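Local coordinates for DNA polymerase (Bacillus phage phi29, PDB 2PY5), which copies viral DNA by protein-primed, strand-displacing synthesis with high processivity and fidelity, and also carries a 3'-5' exonuclease activity, at residues W73-G78 / N88-I93; Q257-L262 / D362-W367; S388-F393 / V431-W436. The protein carries 2 engineered substitutions. One frame throughout, in Å; residues are numbered along the deposited sequence.

Contact 1: W73-G78 / N88-I93; sequences WLERNG and NTYNTI. With nucleotides of chain C.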
loop_
_atom_site.group_PDB
_atom_site.type_symbol
_atom_site.label_atom_id
_atom_site.label_comp_id
_atom_site.label_asym_id
_atom_site.label_seq_id
_atom_site.Cartn_x
_atom_site.Cartn_y
_atom_site.Cartn_z
ATOM N N TRP F 73 19.082 -14.419 -15.858
ATOM C CA TRP F 73 19.734 -15.732 -15.935
ATOM C C TRP F 73 18.954 -16.672 -16.855
ATOM O O TRP F 73 19.530 -17.309 -17.729
ATOM C CB TRP F 73 19.875 -16.354 -14.545
ATOM C CG TRP F 73 20.648 -17.650 -14.521
ATOM C CD1 TRP F 73 21.984 -17.797 -14.265
ATOM C CD2 TRP F 73 20.144 -18.975 -14.770
ATOM N NE1 TRP F 73 22.341 -19.107 -14.341
ATOM C CE2 TRP F 73 21.239 -19.862 -14.647
ATOM C CE3 TRP F 73 18.887 -19.498 -15.079
ATOM C CZ2 TRP F 73 21.111 -21.238 -14.826
ATOM C CZ3 TRP F 73 18.751 -20.857 -15.244
ATOM C CH2 TRP F 73 19.868 -21.718 -15.137
ATOM N N LEU F 74 17.632 -16.731 -16.663
ATOM C CA LEU F 74 16.802 -17.632 -17.435
ATOM C C LEU F 74 17.016 -17.400 -18.924
ATOM O O LEU F 74 17.227 -18.334 -19.666
ATOM C CB LEU F 74 15.316 -17.478 -17.056
ATOM C CG LEU F 74 14.944 -18.013 -15.680
ATOM C CD1 LEU F 74 13.586 -17.467 -15.268
ATOM C CD2 LEU F 74 14.911 -19.541 -15.668
ATOM N N GLU F 75 16.991 -16.126 -19.330
ATOM C CA GLU F 75 17.120 -15.737 -20.738
ATOM C C GLU F 75 18.468 -16.103 -21.345
ATOM O O GLU F 75 18.563 -16.245 -22.561
ATOM C CB GLU F 75 16.869 -14.235 -20.879
ATOM C CG GLU F 75 15.397 -13.850 -20.651
ATOM C CD GLU F 75 14.523 -14.160 -21.846
ATOM O OE1 GLU F 75 15.039 -14.136 -22.992
ATOM O OE2 GLU F 75 13.306 -14.400 -21.662
ATOM N N ARG F 76 19.503 -16.239 -20.513
ATOM C CA ARG F 76 20.836 -16.611 -20.993
ATOM C C ARG F 76 21.153 -18.096 -20.851
ATOM O O ARG F 76 22.220 -18.554 -21.266
ATOM C CB ARG F 76 21.887 -15.790 -20.254
ATOM C CG ARG F 76 21.874 -14.309 -20.612
ATOM C CD ARG F 76 22.801 -13.571 -19.708
ATOM N NE ARG F 76 22.999 -12.177 -20.116
ATOM C CZ ARG F 76 22.141 -11.198 -19.833
ATOM N NH1 ARG F 76 21.031 -11.430 -19.160
ATOM N NH2 ARG F 76 22.402 -9.965 -20.230
ATOM N N ASN F 77 20.229 -18.847 -20.280
ATOM C CA ASN F 77 20.469 -20.226 -19.926
ATOM C C ASN F 77 19.385 -21.150 -20.465
ATOM O O ASN F 77 19.104 -22.208 -19.881
ATOM C CB ASN F 77 20.640 -20.349 -18.421
ATOM C CG ASN F 77 22.012 -19.889 -17.965
ATOM O OD1 ASN F 77 22.974 -20.677 -17.965
ATOM N ND2 ASN F 77 22.122 -18.614 -17.600
ATOM N N GLY F 78 18.799 -20.744 -21.590
ATOM C CA GLY F 78 17.966 -21.625 -22.398
ATOM C C GLY F 78 16.475 -21.594 -22.119
ATOM O O GLY F 78 15.742 -22.451 -22.620
ATOM N N ASN F 88 10.992 -26.027 -20.490
ATOM C CA ASN F 88 12.109 -25.074 -20.614
ATOM C C ASN F 88 11.657 -23.669 -20.936
ATOM O O ASN F 88 12.257 -22.966 -21.727
ATOM C CB ASN F 88 13.146 -25.556 -21.626
ATOM C CG ASN F 88 13.805 -26.817 -21.190
ATOM O OD1 ASN F 88 14.292 -26.911 -20.062
ATOM N ND2 ASN F 88 13.824 -27.813 -22.070
ATOM N N THR F 89 10.588 -23.259 -20.275
ATOM C CA THR F 89 10.111 -21.877 -20.356
ATOM C C THR F 89 9.713 -21.402 -18.972
ATOM O O THR F 89 9.617 -22.197 -18.034
ATOM C CB THR F 89 8.896 -21.737 -21.282
ATOM O OG1 THR F 89 7.759 -22.376 -20.692
ATOM C CG2 THR F 89 9.171 -22.320 -22.688
ATOM N N TYR F 90 9.465 -20.102 -18.850
ATOM C CA TYR F 90 8.986 -19.509 -17.605
ATOM C C TYR F 90 7.800 -18.605 -17.920
ATOM O O TYR F 90 7.699 -18.046 -19.015
ATOM C CB TYR F 90 10.091 -18.749 -16.849
ATOM C CG TYR F 90 10.566 -17.508 -17.561
ATOM C CD1 TYR F 90 10.084 -16.256 -17.205
ATOM C CD2 TYR F 90 11.476 -17.590 -18.598
ATOM C CE1 TYR F 90 10.494 -15.125 -17.847
ATOM C CE2 TYR F 90 11.910 -16.441 -19.271
ATOM C CZ TYR F 90 11.417 -15.212 -18.883
ATOM O OH TYR F 90 11.792 -14.059 -19.532
ATOM N N ASN F 91 6.871 -18.548 -16.977
ATOM C CA ASN F 91 5.704 -17.658 -17.038
ATOM C C ASN F 91 5.883 -16.624 -15.931
ATOM O O ASN F 91 6.656 -16.830 -14.979
ATOM C CB ASN F 91 4.420 -18.468 -16.826
ATOM C CG ASN F 91 3.145 -17.651 -17.029
ATOM O OD1 ASN F 91 3.148 -16.618 -17.694
ATOM N ND2 ASN F 91 2.046 -18.127 -16.468
ATOM N N THR F 92 5.201 -15.487 -16.064
ATOM C CA THR F 92 5.248 -14.455 -15.041
ATOM C C THR F 92 3.857 -13.883 -14.786
ATOM O O THR F 92 2.989 -13.958 -15.637
ATOM C CB THR F 92 6.172 -13.276 -15.435
ATOM O OG1 THR F 92 5.779 -12.770 -16.707
ATOM C CG2 THR F 92 7.607 -13.726 -15.547
ATOM N N ILE F 93 3.686 -13.315 -13.590
ATOM C CA ILE F 93 2.601 -12.373 -13.300
ATOM C C ILE F 93 3.258 -11.070 -12.895
ATOM O O ILE F 93 3.722 -10.927 -11.780
ATOM C CB ILE F 93 1.646 -12.854 -12.181
ATOM C CG1 ILE F 93 1.044 -14.194 -12.551
ATOM C CG2 ILE F 93 0.590 -11.799 -11.932
ATOM C CD1 ILE F 93 0.236 -14.818 -11.410
ATOM P P DG C 2 -8.457 -16.119 -11.715
ATOM O OP1 DG C 2 -9.668 -16.314 -10.885
ATOM O OP2 DG C 2 -8.453 -15.075 -12.769
ATOM O "O5'" DG C 2 -7.181 -15.911 -10.753
ATOM C "C5'" DG C 2 -7.007 -16.863 -9.707
ATOM C "C4'" DG C 2 -5.736 -16.709 -8.892
ATOM O "O4'" DG C 2 -4.645 -17.369 -9.559
ATOM C "C3'" DG C 2 -5.216 -15.309 -8.619
ATOM O "O3'" DG C 2 -4.789 -15.319 -7.284
ATOM C "C2'" DG C 2 -4.026 -15.114 -9.548
ATOM C "C1'" DG C 2 -3.501 -16.535 -9.557
ATOM N N9 DG C 2 -2.792 -16.971 -10.742
ATOM C C8 DG C 2 -3.001 -16.591 -12.043
ATOM N N7 DG C 2 -2.218 -17.202 -12.885
ATOM C C5 DG C 2 -1.460 -18.047 -12.075
ATOM C C6 DG C 2 -0.436 -18.952 -12.416
ATOM O O6 DG C 2 -0.001 -19.193 -13.548
ATOM N N1 DG C 2 0.070 -19.617 -11.297
ATOM C C2 DG C 2 -0.352 -19.422 -10.000
ATOM N N2 DG C 2 0.256 -20.147 -9.041
ATOM N N3 DG C 2 -1.315 -18.565 -9.670
ATOM C C4 DG C 2 -1.811 -17.924 -10.755
HETATM O O HOH W 1 12.917 -22.174 -24.142
#
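Tyr90, on strand 89-94, reaches across to Leu74 and Glu75 near the end of helix 63-76, and shows how one aromatic side chain can serve an apolar and a polar neighbour at once. With CG set between the backbone N and the carbonyl carbon (chi1 67°), the ring is carried toward the helix. CB already lies 4.0 Å from Leu74 CD1. The same methyl then covers one ring face from near the rim, 3.8 Å from Tyr90 CG, in a CH-pi contact; CD2 and CE2 run on past Leu74 CB. At the tip, Tyr90 OH donates to Glu75 OE2 over 2.6 Å. The carboxylate accepts through its anti lone pair and stands almost perpendicular to the ring, the planes being 83° apart, while OE2 stays at the ring edge. Trp81 adds an edge-to-face ring contact. Nearby, a water donates to both Gly78 O and Asn88 O, at 3.2 and 2.6 Å, and so bridges the two carbonyls. Farther along, Ile93 CD1 approaches C5 of DG2 of chain C. This is helix 63-76 packed on strand 89-94 of the exonuclease domain's mixed sheet; that strand opens with a G1 beta bulge, Asn88 and Thr89 facing Cys106 of strand 100-110.

Contact 2: Q257-L262 / D362-W367; sequences QMYSRL and DFIDKW. With EDO (1,2-ethanediol), chain N; EDO (1,2-ethanediol), chain T; EDO (1,2-ethanediol), chain I.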
loop_
_atom_site.group_PDB
_atom_site.type_symbol
_atom_site.label_atom_id
_atom_site.label_comp_id
_atom_site.label_asym_id
_atom_site.label_seq_id
_atom_site.Cartn_x
_atom_site.Cartn_y
_atom_site.Cartn_z
ATOM N N GLN F 257 -15.555 2.683 8.770
ATOM C CA GLN F 257 -16.596 2.941 7.746
ATOM C C GLN F 257 -17.350 1.660 7.389
ATOM O O GLN F 257 -18.582 1.643 7.260
ATOM C CB GLN F 257 -16.026 3.567 6.472
ATOM C CG GLN F 257 -15.147 4.778 6.665
ATOM C CD GLN F 257 -15.659 5.736 7.682
ATOM O OE1 GLN F 257 -16.776 6.247 7.577
ATOM N NE2 GLN F 257 -14.844 5.996 8.712
ATOM N N MET F 258 -16.593 0.582 7.236
ATOM C CA MET F 258 -17.167 -0.733 6.926
ATOM C C MET F 258 -18.127 -1.213 8.016
ATOM O O MET F 258 -19.149 -1.846 7.730
ATOM C CB MET F 258 -16.032 -1.732 6.681
ATOM C CG MET F 258 -15.189 -1.314 5.487
ATOM S SD MET F 258 -13.587 -2.141 5.415
ATOM C CE MET F 258 -14.149 -3.601 4.760
ATOM N N TYR F 259 -17.818 -0.885 9.269
ATOM C CA TYR F 259 -18.595 -1.386 10.383
ATOM C C TYR F 259 -19.941 -0.692 10.521
ATOM O O TYR F 259 -20.905 -1.330 10.923
ATOM C CB TYR F 259 -17.814 -1.211 11.687
ATOM C CG TYR F 259 -18.253 -2.139 12.799
ATOM C CD1 TYR F 259 -19.040 -1.684 13.841
ATOM C CD2 TYR F 259 -17.867 -3.474 12.801
ATOM C CE1 TYR F 259 -19.453 -2.552 14.873
ATOM C CE2 TYR F 259 -18.240 -4.335 13.820
ATOM C CZ TYR F 259 -19.045 -3.874 14.850
ATOM O OH TYR F 259 -19.413 -4.721 15.858
ATOM N N SER F 260 -20.020 0.601 10.171
ATOM C CA SER F 260 -21.217 1.375 10.530
ATOM C C SER F 260 -21.904 2.163 9.423
ATOM O O SER F 260 -23.062 2.565 9.608
ATOM C CB SER F 260 -20.914 2.319 11.694
ATOM O OG SER F 260 -20.088 3.378 11.302
ATOM N N ARG F 261 -21.264 2.344 8.273
ATOM C CA ARG F 261 -21.872 3.157 7.232
ATOM C C ARG F 261 -22.813 2.397 6.314
ATOM O O ARG F 261 -22.714 1.190 6.168
ATOM C CB ARG F 261 -20.820 3.857 6.357
ATOM C CG ARG F 261 -19.889 4.755 7.135
ATOM C CD ARG F 261 -20.542 6.019 7.629
ATOM N NE ARG F 261 -19.529 6.997 8.017
ATOM C CZ ARG F 261 -19.773 8.197 8.514
ATOM N NH1 ARG F 261 -21.021 8.613 8.720
ATOM N NH2 ARG F 261 -18.757 9.003 8.807
ATOM N N LEU F 262 -23.747 3.130 5.724
ATOM C CA LEU F 262 -24.616 2.587 4.683
ATOM C C LEU F 262 -23.793 2.309 3.436
ATOM O O LEU F 262 -23.204 3.226 2.863
ATOM C CB LEU F 262 -25.732 3.575 4.361
ATOM C CG LEU F 262 -26.848 3.093 3.448
ATOM C CD1 LEU F 262 -27.658 1.939 4.095
ATOM C CD2 LEU F 262 -27.750 4.279 3.107
ATOM N N ASP F 362 -19.395 -9.267 11.354
ATOM C CA ASP F 362 -18.825 -10.498 11.903
ATOM C C ASP F 362 -17.333 -10.626 11.596
ATOM O O ASP F 362 -16.572 -11.108 12.427
ATOM C CB ASP F 362 -19.589 -11.734 11.408
ATOM C CG ASP F 362 -21.006 -11.828 11.970
ATOM O OD1 ASP F 362 -21.319 -11.176 12.997
ATOM O OD2 ASP F 362 -21.811 -12.592 11.387
ATOM N N PHE F 363 -16.917 -10.198 10.413
ATOM C CA PHE F 363 -15.493 -10.261 10.023
ATOM C C PHE F 363 -14.674 -9.326 10.887
ATOM O O PHE F 363 -13.615 -9.681 11.406
ATOM C CB PHE F 363 -15.336 -9.860 8.549
ATOM C CG PHE F 363 -13.904 -9.831 8.066
ATOM C CD1 PHE F 363 -13.276 -10.999 7.657
ATOM C CD2 PHE F 363 -13.179 -8.636 8.020
ATOM C CE1 PHE F 363 -11.943 -10.985 7.214
ATOM C CE2 PHE F 363 -11.847 -8.626 7.576
ATOM C CZ PHE F 363 -11.249 -9.795 7.153
ATOM N N ILE F 364 -15.167 -8.112 11.041
ATOM C CA ILE F 364 -14.437 -7.126 11.824
ATOM C C ILE F 364 -14.425 -7.508 13.304
ATOM O O ILE F 364 -13.407 -7.381 13.968
ATOM C CB ILE F 364 -14.985 -5.697 11.589
ATOM C CG1 ILE F 364 -14.680 -5.272 10.147
ATOM C CG2 ILE F 364 -14.391 -4.705 12.604
ATOM C CD1 ILE F 364 -15.319 -3.978 9.706
ATOM N N ASP F 365 -15.552 -7.987 13.830
ATOM C CA ASP F 365 -15.589 -8.464 15.219
ATOM C C ASP F 365 -14.550 -9.566 15.456
ATOM O O ASP F 365 -13.847 -9.540 16.465
ATOM C CB ASP F 365 -16.985 -8.984 15.566
ATOM C CG ASP F 365 -18.015 -7.864 15.785
ATOM O OD1 ASP F 365 -17.628 -6.673 15.881
ATOM O OD2 ASP F 365 -19.223 -8.180 15.888
ATOM N N LYS F 366 -14.455 -10.517 14.524
ATOM C CA LYS F 366 -13.533 -11.665 14.658
ATOM C C LYS F 366 -12.097 -11.200 14.741
ATOM O O LYS F 366 -11.371 -11.552 15.669
ATOM C CB LYS F 366 -13.683 -12.642 13.488
ATOM C CG LYS F 366 -12.631 -13.787 13.465
ATOM C CD LYS F 366 -12.677 -14.579 12.165
ATOM C CE LYS F 366 -11.418 -15.421 11.946
ATOM N NZ LYS F 366 -11.443 -16.670 12.723
ATOM N N TRP F 367 -11.686 -10.403 13.763
ATOM C CA TRP F 367 -10.280 -10.030 13.668
ATOM C C TRP F 367 -9.903 -8.937 14.668
ATOM O O TRP F 367 -8.763 -8.880 15.115
ATOM C CB TRP F 367 -9.915 -9.692 12.212
ATOM C CG TRP F 367 -9.870 -10.929 11.415
ATOM C CD1 TRP F 367 -10.806 -11.392 10.534
ATOM C CD2 TRP F 367 -8.846 -11.920 11.467
ATOM N NE1 TRP F 367 -10.404 -12.591 10.003
ATOM C CE2 TRP F 367 -9.208 -12.947 10.567
ATOM C CE3 TRP F 367 -7.648 -12.036 12.181
ATOM C CZ2 TRP F 367 -8.417 -14.088 10.376
ATOM C CZ3 TRP F 367 -6.856 -13.155 11.982
ATOM C CH2 TRP F 367 -7.246 -14.172 11.086
HETATM C C1 EDO N . -15.137 -4.572 16.283
HETATM O O1 EDO N . -15.486 -5.502 17.305
HETATM C C2 EDO N . -16.018 -3.342 16.408
HETATM O O2 EDO N . -15.500 -2.465 17.411
HETATM C C1 EDO T . -16.682 7.288 11.327
HETATM O O1 EDO T . -15.281 7.064 11.517
HETATM C C2 EDO T . -17.451 5.971 11.359
HETATM O O2 EDO T . -17.333 5.338 12.643
HETATM C C1 EDO I . -26.208 3.974 8.559
HETATM O O1 EDO I . -27.008 4.972 7.917
HETATM C C2 EDO I . -25.343 4.619 9.639
HETATM O O2 EDO I . -25.179 3.757 10.778
#
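Ile364 and Asp365, at the start of the fingers of this B-family polymerase, meet Met258 and Tyr259 of helix 253-260 in the palm, an example of two helices joined by an apolar centre with a tyrosine-aspartate hydrogen bond beside it. Phe363 comes first along helix 361-373 and packs on Leu389 and on Phe198 of helix 190-202. Ile364 makes the apolar centre with two branches. Its extended CG1 arm (chi2 172°) brings CD1 to 3.8 Å from Met258 CB, whereas CG2 comes obliquely to the Tyr259 ring, 3.7 Å from CD2. Ile364 is also implicated in binding DNA and dNTP, so the palm helix backs a residue of functional weight. Asp365 supplies the acceptor. With chi1 of Tyr259 at -158°, its CG points opposite the backbone N and OH lands 2.6 Å from Asp365 OD1, to which it donates. OD1 accepts with its syn lone pair, at the edge of a ring whose plane is turned 55° from the carboxylate. Lys361 NZ joins in through a salt bridge to Asp365 OD2 and a hydrogen bond to Tyr259 OH, so both partners share one cation, which probably favours a charged carboxylate. A 1,2-ethanediol, probably from the crystallisation liquor, donates its O1 to Asp365 OD1 over 2.8 Å and sets C2 over one face of the Tyr259 ring. Lys366, which stabilises the incoming nucleotide, touches Ile201 of helix 190-202. One turn after Phe363 comes Trp367, whose CD1 lies 3.5 Å above the plane of the Phe363 ring, offset toward its rim.

Contact 3: S388-F393 / V431-W436; sequences SLYGKF and VFITAW. With nucleotides of chain C.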
loop_
_atom_site.group_PDB
_atom_site.type_symbol
_atom_site.label_atom_id
_atom_site.label_comp_id
_atom_site.label_asym_id
_atom_site.label_seq_id
_atom_site.Cartn_x
_atom_site.Cartn_y
_atom_site.Cartn_z
ATOM N N SER F 388 -6.528 -5.050 4.813
ATOM C CA SER F 388 -6.316 -5.457 3.428
ATOM C C SER F 388 -7.604 -5.876 2.699
ATOM O O SER F 388 -7.554 -6.256 1.527
ATOM C CB SER F 388 -5.305 -6.613 3.375
ATOM O OG SER F 388 -4.091 -6.324 4.053
ATOM N N LEU F 389 -8.750 -5.743 3.353
ATOM C CA LEU F 389 -10.014 -6.150 2.741
ATOM C C LEU F 389 -10.618 -5.134 1.741
ATOM O O LEU F 389 -10.969 -5.506 0.613
ATOM C CB LEU F 389 -11.064 -6.463 3.831
ATOM C CG LEU F 389 -12.387 -6.990 3.290
ATOM C CD1 LEU F 389 -12.265 -8.199 2.379
ATOM C CD2 LEU F 389 -13.304 -7.317 4.491
ATOM N N TYR F 390 -10.776 -3.866 2.123
ATOM C CA TYR F 390 -11.610 -2.990 1.296
ATOM C C TYR F 390 -11.066 -2.842 -0.116
ATOM O O TYR F 390 -11.814 -2.761 -1.095
ATOM C CB TYR F 390 -11.848 -1.605 1.934
ATOM C CG TYR F 390 -10.770 -0.573 1.673
ATOM C CD1 TYR F 390 -10.768 0.180 0.506
ATOM C CD2 TYR F 390 -9.760 -0.363 2.587
ATOM C CE1 TYR F 390 -9.793 1.104 0.265
ATOM C CE2 TYR F 390 -8.767 0.571 2.348
ATOM C CZ TYR F 390 -8.791 1.291 1.182
ATOM O OH TYR F 390 -7.817 2.238 0.942
ATOM N N GLY F 391 -9.738 -2.800 -0.219
ATOM C CA GLY F 391 -9.110 -2.559 -1.502
ATOM C C GLY F 391 -9.404 -3.622 -2.541
ATOM O O GLY F 391 -9.359 -3.362 -3.736
ATOM N N LYS F 392 -9.675 -4.843 -2.095
ATOM C CA LYS F 392 -9.950 -5.943 -3.020
ATOM C C LYS F 392 -11.283 -5.773 -3.758
ATOM O O LYS F 392 -11.465 -6.297 -4.845
ATOM C CB LYS F 392 -9.923 -7.263 -2.272
ATOM C CG LYS F 392 -8.512 -7.697 -1.882
ATOM C CD LYS F 392 -7.690 -8.240 -3.037
ATOM C CE LYS F 392 -8.113 -9.652 -3.481
ATOM N NZ LYS F 392 -7.211 -10.216 -4.536
ATOM N N PHE F 393 -12.216 -5.040 -3.162
ATOM C CA PHE F 393 -13.528 -4.884 -3.802
ATOM C C PHE F 393 -13.447 -4.156 -5.160
ATOM O O PHE F 393 -14.216 -4.445 -6.071
ATOM C CB PHE F 393 -14.505 -4.188 -2.854
ATOM C CG PHE F 393 -15.083 -5.106 -1.819
ATOM C CD1 PHE F 393 -14.505 -5.237 -0.566
ATOM C CD2 PHE F 393 -16.182 -5.879 -2.123
ATOM C CE1 PHE F 393 -15.039 -6.116 0.352
ATOM C CE2 PHE F 393 -16.713 -6.734 -1.218
ATOM C CZ PHE F 393 -16.144 -6.858 0.022
ATOM N N VAL F 431 -15.794 2.107 -3.844
ATOM C CA VAL F 431 -16.124 3.515 -4.080
ATOM C C VAL F 431 -16.698 4.153 -2.812
ATOM O O VAL F 431 -16.298 5.241 -2.398
ATOM C CB VAL F 431 -17.135 3.658 -5.240
ATOM C CG1 VAL F 431 -17.789 5.027 -5.237
ATOM C CG2 VAL F 431 -16.445 3.334 -6.587
ATOM N N PHE F 432 -17.648 3.460 -2.166
ATOM C CA PHE F 432 -18.299 4.023 -1.003
ATOM C C PHE F 432 -17.519 3.920 0.302
ATOM O O PHE F 432 -17.645 4.776 1.174
ATOM C CB PHE F 432 -19.701 3.426 -0.861
ATOM C CG PHE F 432 -20.695 4.097 -1.752
ATOM C CD1 PHE F 432 -20.871 3.682 -3.070
ATOM C CD2 PHE F 432 -21.421 5.186 -1.300
ATOM C CE1 PHE F 432 -21.786 4.331 -3.887
ATOM C CE2 PHE F 432 -22.322 5.842 -2.134
ATOM C CZ PHE F 432 -22.499 5.412 -3.419
ATOM N N ILE F 433 -16.684 2.905 0.423
ATOM C CA ILE F 433 -15.864 2.812 1.629
ATOM C C ILE F 433 -14.907 3.998 1.677
ATOM O O ILE F 433 -14.792 4.666 2.720
ATOM C CB ILE F 433 -15.144 1.474 1.742
ATOM C CG1 ILE F 433 -16.138 0.350 2.081
ATOM C CG2 ILE F 433 -14.039 1.546 2.840
ATOM C CD1 ILE F 433 -15.580 -1.053 1.884
ATOM N N THR F 434 -14.243 4.299 0.554
ATOM C CA THR F 434 -13.303 5.433 0.543
ATOM C C THR F 434 -14.056 6.781 0.603
ATOM O O THR F 434 -13.579 7.729 1.245
ATOM C CB THR F 434 -12.345 5.388 -0.623
ATOM O OG1 THR F 434 -13.066 5.529 -1.857
ATOM C CG2 THR F 434 -11.532 4.095 -0.627
ATOM N N ALA F 435 -15.256 6.850 0.011
ATOM C CA ALA F 435 -16.065 8.074 0.055
ATOM C C ALA F 435 -16.470 8.424 1.480
ATOM O O ALA F 435 -16.318 9.552 1.920
ATOM C CB ALA F 435 -17.302 7.966 -0.858
ATOM N N TRP F 436 -16.954 7.434 2.222
ATOM C CA TRP F 436 -17.287 7.666 3.599
ATOM C C TRP F 436 -16.052 8.039 4.435
ATOM O O TRP F 436 -16.170 8.836 5.373
ATOM C CB TRP F 436 -17.974 6.422 4.186
ATOM C CG TRP F 436 -19.443 6.308 3.860
ATOM C CD1 TRP F 436 -20.073 5.279 3.203
ATOM C CD2 TRP F 436 -20.475 7.215 4.259
ATOM N NE1 TRP F 436 -21.428 5.518 3.139
ATOM C CE2 TRP F 436 -21.705 6.687 3.793
ATOM C CE3 TRP F 436 -20.486 8.417 4.966
ATOM C CZ2 TRP F 436 -22.904 7.337 3.987
ATOM C CZ3 TRP F 436 -21.687 9.049 5.168
ATOM C CH2 TRP F 436 -22.882 8.508 4.676
ATOM P P DC C 4 -3.847 -8.877 -4.873
ATOM O OP1 DC C 4 -2.947 -7.986 -4.112
ATOM O OP2 DC C 4 -4.451 -10.089 -4.241
ATOM O "O5'" DC C 4 -5.072 -8.085 -5.503
ATOM C "C5'" DC C 4 -4.835 -6.840 -6.112
ATOM C "C4'" DC C 4 -5.897 -5.858 -5.651
ATOM O "O4'" DC C 4 -5.798 -5.630 -4.218
ATOM C "C3'" DC C 4 -5.732 -4.483 -6.269
ATOM O "O3'" DC C 4 -6.358 -4.473 -7.524
ATOM C "C2'" DC C 4 -6.434 -3.597 -5.266
ATOM C "C1'" DC C 4 -6.043 -4.261 -3.959
ATOM N N1 DC C 4 -4.853 -3.624 -3.337
ATOM C C2 DC C 4 -5.007 -2.337 -2.789
ATOM O O2 DC C 4 -6.107 -1.757 -2.857
ATOM N N3 DC C 4 -3.944 -1.735 -2.206
ATOM C C4 DC C 4 -2.776 -2.371 -2.144
ATOM N N4 DC C 4 -1.762 -1.727 -1.546
ATOM C C5 DC C 4 -2.598 -3.678 -2.685
ATOM C C6 DC C 4 -3.645 -4.268 -3.271
#
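Thr434 OG1, on a side chain whose methyl packs against Tyr390, is gripped by several groups: it hydrogen-bonds to Arg227 O, with weak bonds to Arg438 NH1 and Gly430 O. The rotamer explains the division of labour. OG1 sits between the backbone N and the carbonyl carbon (chi1 65°), and CG2 is left to face Tyr390, 3.6 Å from CE1. The preceding residue of helix 427-447, Ile433, grips the base of the same tyrosine. Its CD1 lies 3.8 Å from Tyr390 CB and its CG2 3.9 Å from that atom, so two branches of the isoleucine meet the methylene from the same side. The ring is approached obliquely by both methyl groups of the helix, CG2 of Ile433 and CG2 of Thr434, and is stacked on Tyr254, a further residue probably concerned with nucleotide selection. The next residues turn to the nucleic acid: Gly391 O comes within 3.3 Å of C2' in DC4 of chain C, and Lys392 NZ, at the end of a chain bent at chi2 and chi3, donates to OP2 and O5' of that nucleotide, at 2.8 and 3.2 Å. Tyr390 and Gly391 close the Kx3NSxYG motif of B-family polymerases, and the arrangement is characteristic of its tyrosine, probably involved in nucleotide selection, with CB packed on helix 427-447 beside the polymerization site.

How the contacts relate
From the N terminus, contact 1 comes first and closes a loop of only nine residues, returning from helix 63-76 to strand 89-94 within the exonuclease domain. Contact 2 then closes a span of 99 residues, bringing the start of the fingers back to helix 253-260. Helix 361-373 goes on, helix 376-387 follows, and contact 3 opens just beyond it, closing 37 residues later, past TPR2 (398-420), on helix 427-447. The three are strictly in series, neither nesting nor crossing. Contact 1 stands apart, its centre 44 Å from that of contact 2 and 37 Å from that of contact 3. Contacts 2 and 3 touch, Met258 packing on Ile433, and unite palm and fingers.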